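Local coordinates for protein putative Nitroreductase (Anabaena variabilis ATCC 29413, PDB 3EO7) that probably works as an FMN-dependent oxidoreductase of the nitroreductase family, with flavin mononucleotide bound in the crystal, at residues Y112-Y126 with L135-L147. Sequence-based numbering, arbitrary orientation. Where two conformers were deposited one is given.
Sequences YVVSRGTPLLSPGLY and LIHYWESDVWQSL
A classic beta bulge marks the antiparallel hairpin of strands 124-129 and 134-139, where L125 stands opposite two residues, Y138 and W139. L125 N donates to W139 O at 2.9 Å. L125 O takes a weak bond from Y138 N. On the side of the sheet that carries Y126 and H137, the two rings form an offset stack. Their planes are 3° apart and their centroids 4.0 Å. CG of H137 lies anti to its own backbone N (chi1 -170°), which lays the imidazole flat on the phenol. H137 NE2 donates to P123 O at 2.8 Å; the oxygen lies near the imidazole plane, while NE2 stands above the P123 carbonyl plane. The phenol is fixed at its far end, where Y126 OH donates to S122 O at 2.6 Å. A leucine in place of Y126 would probably leave H137 without its stacking partner and S122 O without this donor. On the other side of the sheet, L125 CB sits over one face of the Y138 ring, 3.9 Å from its centroid. L125 CD1 meets W139 CB. Further along, the extended R116 chain crosses W144 at about a right angle. Its CD makes a CH-pi contact over the face of the five-membered ring, 3.5 Å from the centroid. The guanidinium tilts only 13° from the indole. A water bridges S115 O and V143 N. V143 CG2 packs on V114 CG1 at 3.5 Å. Beyond the contact, R116 NH2 forms a salt bridge with E158, NH1 bonds to T160 O, and W144 NE1 bonds to L157 O. Strand 109-115 continues the sheet to strand 162-169, and helix 215-222 packs on L125 and L147.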
loop_
_atom_site.group_PDB
_atom_site.type_symbol
_atom_site.label_atom_id
_atom_site.label_comp_id
_atom_site.label_asym_id
_atom_site.label_seq_id
_atom_site.Cartn_x
_atom_site.Cartn_y
_atom_site.Cartn_z
ATOM N N TYR A 112 1.490 -13.557 6.407
ATOM C CA TYR A 112 2.095 -14.831 6.722
ATOM C C TYR A 112 3.595 -14.665 6.893
ATOM O O TYR A 112 4.187 -13.793 6.289
ATOM C CB TYR A 112 1.867 -15.823 5.592
ATOM C CG TYR A 112 0.421 -16.158 5.388
ATOM C CD1 TYR A 112 -0.389 -15.350 4.612
ATOM C CD2 TYR A 112 -0.127 -17.275 5.985
ATOM C CE1 TYR A 112 -1.744 -15.625 4.451
ATOM C CE2 TYR A 112 -1.479 -17.577 5.841
ATOM C CZ TYR A 112 -2.275 -16.769 5.058
ATOM O OH TYR A 112 -3.600 -17.089 4.916
ATOM N N VAL A 113 4.186 -15.524 7.715
ATOM C CA VAL A 113 5.633 -15.609 7.814
ATOM C C VAL A 113 6.033 -17.016 7.377
ATOM O O VAL A 113 5.458 -18.033 7.843
ATOM C CB VAL A 113 6.161 -15.350 9.238
ATOM C CG1 VAL A 113 7.660 -15.624 9.325
ATOM C CG2 VAL A 113 5.861 -13.909 9.695
ATOM N N VAL A 114 7.014 -17.069 6.493
ATOM C CA VAL A 114 7.582 -18.337 5.994
ATOM C C VAL A 114 8.976 -18.460 6.580
ATOM O O VAL A 114 9.774 -17.539 6.464
ATOM C CB VAL A 114 7.612 -18.420 4.469
ATOM C CG1 VAL A 114 8.253 -19.749 4.010
ATOM C CG2 VAL A 114 6.212 -18.290 3.909
ATOM N N SER A 115 9.251 -19.585 7.238
ATOM C CA SER A 115 10.568 -19.807 7.833
ATOM C C SER A 115 11.379 -20.846 7.079
ATOM O O SER A 115 10.913 -21.957 6.812
ATOM C CB SER A 115 10.431 -20.244 9.276
ATOM O OG SER A 115 11.721 -20.563 9.836
ATOM N N ARG A 116 12.618 -20.504 6.806
ATOM C CA ARG A 116 13.565 -21.432 6.225
ATOM C C ARG A 116 13.974 -22.506 7.241
ATOM O O ARG A 116 14.482 -23.568 6.854
ATOM C CB ARG A 116 14.803 -20.672 5.782
ATOM C CG ARG A 116 15.733 -21.482 4.871
ATOM C CD ARG A 116 16.715 -20.521 4.241
ATOM N NE ARG A 116 17.476 -21.180 3.179
ATOM C CZ ARG A 116 18.288 -20.547 2.341
ATOM N NH1 ARG A 116 18.450 -19.249 2.436
ATOM N NH2 ARG A 116 18.919 -21.212 1.388
ATOM N N GLY A 117 13.844 -22.193 8.536
ATOM C CA GLY A 117 14.224 -23.101 9.609
ATOM C C GLY A 117 15.509 -22.595 10.220
ATOM O O GLY A 117 16.569 -22.684 9.608
ATOM N N THR A 118 15.400 -22.001 11.396
ATOM C CA THR A 118 16.550 -21.454 12.103
ATOM C C THR A 118 16.540 -22.036 13.499
ATOM O O THR A 118 15.554 -22.652 13.897
ATOM C CB THR A 118 16.455 -19.907 12.191
ATOM O OG1 THR A 118 15.482 -19.507 13.170
ATOM C CG2 THR A 118 16.103 -19.304 10.836
ATOM N N PRO A 119 17.608 -21.807 14.275
ATOM C CA PRO A 119 17.605 -22.364 15.633
ATOM C C PRO A 119 16.518 -21.741 16.492
ATOM O O PRO A 119 16.132 -22.336 17.479
ATOM C CB PRO A 119 19.015 -22.044 16.179
ATOM C CG PRO A 119 19.816 -21.598 14.997
ATOM C CD PRO A 119 18.833 -21.029 14.006
ATOM N N LEU A 120 16.010 -20.567 16.122
ATOM C CA LEU A 120 14.907 -19.965 16.881
ATOM C C LEU A 120 13.518 -20.162 16.272
ATOM O O LEU A 120 12.532 -20.234 17.015
ATOM C CB LEU A 120 15.142 -18.472 17.085
ATOM C CG LEU A 120 16.203 -18.096 18.124
ATOM C CD1 LEU A 120 16.169 -16.591 18.320
ATOM C CD2 LEU A 120 15.962 -18.799 19.453
ATOM N N LEU A 121 13.439 -20.240 14.937
ATOM C CA LEU A 121 12.148 -20.308 14.227
ATOM C C LEU A 121 12.053 -21.557 13.342
ATOM O O LEU A 121 12.641 -21.609 12.259
ATOM C CB LEU A 121 11.964 -19.037 13.371
ATOM C CG LEU A 121 10.604 -18.808 12.725
ATOM C CD1 LEU A 121 9.569 -18.579 13.770
ATOM C CD2 LEU A 121 10.654 -17.632 11.719
ATOM N N SER A 122 11.258 -22.523 13.796
ATOM C CA SER A 122 11.062 -23.790 13.084
ATOM C C SER A 122 10.651 -23.516 11.661
ATOM O O SER A 122 10.020 -22.495 11.387
ATOM C CB SER A 122 9.952 -24.627 13.730
ATOM O OG SER A 122 10.284 -24.945 15.042
ATOM N N PRO A 123 10.990 -24.430 10.746
ATOM C CA PRO A 123 10.603 -24.186 9.362
ATOM C C PRO A 123 9.120 -24.284 9.132
ATOM O O PRO A 123 8.394 -24.914 9.919
ATOM C CB PRO A 123 11.267 -25.347 8.616
ATOM C CG PRO A 123 11.444 -26.400 9.603
ATOM C CD PRO A 123 11.737 -25.695 10.886
ATOM N N GLY A 124 8.670 -23.681 8.035
ATOM C CA GLY A 124 7.301 -23.827 7.625
ATOM C C GLY A 124 6.512 -22.545 7.548
ATOM O O GLY A 124 7.068 -21.470 7.302
ATOM N N LEU A 125 5.207 -22.698 7.766
ATOM C CA LEU A 125 4.233 -21.647 7.574
ATOM C C LEU A 125 3.599 -21.151 8.852
ATOM O O LEU A 125 3.166 -21.924 9.700
ATOM C CB LEU A 125 3.117 -22.150 6.642
ATOM C CG LEU A 125 3.610 -22.835 5.366
ATOM C CD1 LEU A 125 2.376 -23.483 4.641
ATOM C CD2 LEU A 125 4.419 -21.871 4.482
ATOM N N TYR A 126 3.548 -19.838 8.972
ATOM C CA TYR A 126 2.954 -19.157 10.116
ATOM C C TYR A 126 1.963 -18.077 9.648
ATOM O O TYR A 126 2.248 -17.315 8.725
ATOM C CB TYR A 126 4.029 -18.448 10.948
ATOM C CG TYR A 126 5.135 -19.335 11.495
ATOM C CD1 TYR A 126 6.167 -19.794 10.671
ATOM C CD2 TYR A 126 5.171 -19.669 12.833
ATOM C CE1 TYR A 126 7.180 -20.576 11.174
ATOM C CE2 TYR A 126 6.187 -20.439 13.345
ATOM C CZ TYR A 126 7.178 -20.903 12.515
ATOM O OH TYR A 126 8.147 -21.690 13.064
ATOM N N LEU A 135 1.622 -15.819 16.322
ATOM C CA LEU A 135 1.823 -16.534 15.083
ATOM C C LEU A 135 1.282 -17.946 15.297
ATOM O O LEU A 135 1.537 -18.561 16.354
ATOM C CB LEU A 135 3.306 -16.631 14.725
ATOM C CG LEU A 135 3.968 -15.356 14.246
ATOM C CD1 LEU A 135 5.491 -15.638 14.191
ATOM C CD2 LEU A 135 3.438 -14.894 12.901
ATOM N N ILE A 136 0.502 -18.452 14.353
ATOM C CA ILE A 136 0.067 -19.839 14.413
ATOM C C ILE A 136 0.896 -20.587 13.389
ATOM O O ILE A 136 0.839 -20.290 12.191
ATOM C CB ILE A 136 -1.412 -20.030 14.138
ATOM C CG1 ILE A 136 -2.229 -19.286 15.203
ATOM C CG2 ILE A 136 -1.747 -21.544 14.119
ATOM C CD1 ILE A 136 -3.692 -19.166 14.881
ATOM N N HIS A 137 1.701 -21.520 13.889
ATOM C CA HIS A 137 2.567 -22.346 13.073
ATOM C C HIS A 137 1.702 -23.484 12.581
ATOM O O HIS A 137 1.544 -24.495 13.246
ATOM C CB HIS A 137 3.738 -22.811 13.907
ATOM C CG HIS A 137 4.831 -23.482 13.145
ATOM N ND1 HIS A 137 5.752 -24.317 13.748
ATOM C CD2 HIS A 137 5.168 -23.438 11.836
ATOM C CE1 HIS A 137 6.625 -24.731 12.844
ATOM N NE2 HIS A 137 6.280 -24.228 11.670
ATOM N N TYR A 138 1.115 -23.303 11.410
ATOM C CA TYR A 138 0.161 -24.282 10.934
ATOM C C TYR A 138 0.728 -25.349 10.039
ATOM O O TYR A 138 0.001 -26.265 9.683
ATOM C CB TYR A 138 -1.030 -23.613 10.279
ATOM C CG TYR A 138 -0.795 -22.905 8.976
ATOM C CD1 TYR A 138 -0.439 -21.566 8.950
ATOM C CD2 TYR A 138 -1.055 -23.537 7.763
ATOM C CE1 TYR A 138 -0.258 -20.887 7.729
ATOM C CE2 TYR A 138 -0.870 -22.877 6.534
ATOM C CZ TYR A 138 -0.477 -21.538 6.531
ATOM O OH TYR A 138 -0.326 -20.838 5.340
ATOM N N TRP A 139 1.993 -25.236 9.655
ATOM C CA TRP A 139 2.609 -26.255 8.805
ATOM C C TRP A 139 4.083 -26.288 9.093
ATOM O O TRP A 139 4.744 -25.265 9.022
ATOM C CB TRP A 139 2.355 -25.972 7.329
ATOM C CG TRP A 139 2.871 -27.042 6.443
ATOM C CD1 TRP A 139 3.963 -26.994 5.657
ATOM C CD2 TRP A 139 2.332 -28.354 6.314
ATOM N NE1 TRP A 139 4.125 -28.186 5.005
ATOM C CE2 TRP A 139 3.134 -29.040 5.395
ATOM C CE3 TRP A 139 1.228 -29.003 6.870
ATOM C CZ2 TRP A 139 2.875 -30.357 5.013
ATOM C CZ3 TRP A 139 0.971 -30.311 6.496
ATOM C CH2 TRP A 139 1.795 -30.975 5.579
ATOM N N GLU A 140 4.573 -27.434 9.556
ATOM C CA GLU A 140 6.000 -27.566 9.794
ATOM C C GLU A 140 6.601 -28.551 8.797
ATOM O O GLU A 140 6.379 -29.768 8.890
ATOM C CB GLU A 140 6.328 -28.008 11.220
ATOM C CG GLU A 140 7.869 -28.028 11.398
ATOM C CD GLU A 140 8.327 -28.233 12.829
ATOM O OE1 GLU A 140 7.492 -28.160 13.777
ATOM O OE2 GLU A 140 9.550 -28.462 12.986
ATOM N N SER A 141 7.319 -28.019 7.832
ATOM C CA SER A 141 8.062 -28.784 6.851
ATOM C C SER A 141 8.995 -27.788 6.173
ATOM O O SER A 141 8.838 -26.577 6.327
ATOM C CB SER A 141 7.162 -29.459 5.799
ATOM O OG SER A 141 6.760 -28.530 4.805
ATOM N N ASP A 142 9.991 -28.261 5.433
ATOM C CA ASP A 142 10.882 -27.303 4.774
ATOM C C ASP A 142 10.301 -26.933 3.424
ATOM O O ASP A 142 10.365 -27.708 2.464
ATOM C CB ASP A 142 12.317 -27.787 4.612
ATOM C CG ASP A 142 13.268 -26.630 4.347
ATOM O OD1 ASP A 142 13.276 -25.684 5.167
ATOM O OD2 ASP A 142 14.008 -26.649 3.348
ATOM N N VAL A 143 9.806 -25.703 3.364
ATOM C CA VAL A 143 9.090 -25.156 2.221
ATOM C C VAL A 143 9.922 -24.124 1.451
ATOM O O VAL A 143 9.473 -23.608 0.422
ATOM C CB VAL A 143 7.798 -24.441 2.682
ATOM C CG1 VAL A 143 6.823 -25.417 3.401
ATOM C CG2 VAL A 143 8.119 -23.244 3.574
ATOM N N TRP A 144 11.142 -23.848 1.912
ATOM C CA TRP A 144 11.926 -22.755 1.322
ATOM C C TRP A 144 12.219 -22.952 -0.166
ATOM O O TRP A 144 12.027 -22.021 -0.971
ATOM C CB TRP A 144 13.224 -22.522 2.111
ATOM C CG TRP A 144 13.784 -21.167 1.921
ATOM C CD1 TRP A 144 14.820 -20.818 1.132
ATOM C CD2 TRP A 144 13.288 -19.956 2.492
ATOM N NE1 TRP A 144 15.048 -19.477 1.212
ATOM C CE2 TRP A 144 14.116 -18.920 2.049
ATOM C CE3 TRP A 144 12.250 -19.656 3.374
ATOM C CZ2 TRP A 144 13.946 -17.599 2.455
ATOM C CZ3 TRP A 144 12.079 -18.350 3.771
ATOM C CH2 TRP A 144 12.915 -17.334 3.307
ATOM N N GLN A 145 12.667 -24.147 -0.538
ATOM C CA GLN A 145 12.951 -24.407 -1.936
ATOM C C GLN A 145 11.718 -24.196 -2.822
ATOM O O GLN A 145 11.839 -23.644 -3.930
ATOM C CB GLN A 145 13.572 -25.779 -2.152
ATOM C CG GLN A 145 13.955 -25.973 -3.602
ATOM C CD GLN A 145 14.764 -27.204 -3.826
ATOM O OE1 GLN A 145 15.614 -27.556 -3.010
ATOM N NE2 GLN A 145 14.522 -27.866 -4.948
ATOM N N SER A 146 10.547 -24.623 -2.349
ATOM C CA SER A 146 9.297 -24.412 -3.101
ATOM C C SER A 146 9.029 -22.907 -3.291
ATOM O O SER A 146 8.545 -22.475 -4.344
ATOM C CB SER A 146 8.093 -25.112 -2.444
ATOM O OG SER A 146 7.796 -24.604 -1.151
ATOM N N LEU A 147 9.340 -22.114 -2.272
ATOM C CA LEU A 147 9.168 -20.669 -2.361
ATOM C C LEU A 147 10.170 -20.101 -3.363
ATOM O O LEU A 147 9.832 -19.239 -4.171
ATOM C CB LEU A 147 9.300 -19.997 -0.984
ATOM C CG LEU A 147 9.042 -18.473 -1.008
ATOM C CD1 LEU A 147 7.651 -18.089 -1.617
ATOM C CD2 LEU A 147 9.195 -17.957 0.427
HETATM O O HOH W 1 11.380 -24.068 4.911
HETATM O O HOH W 2 11.562 -27.671 14.629
#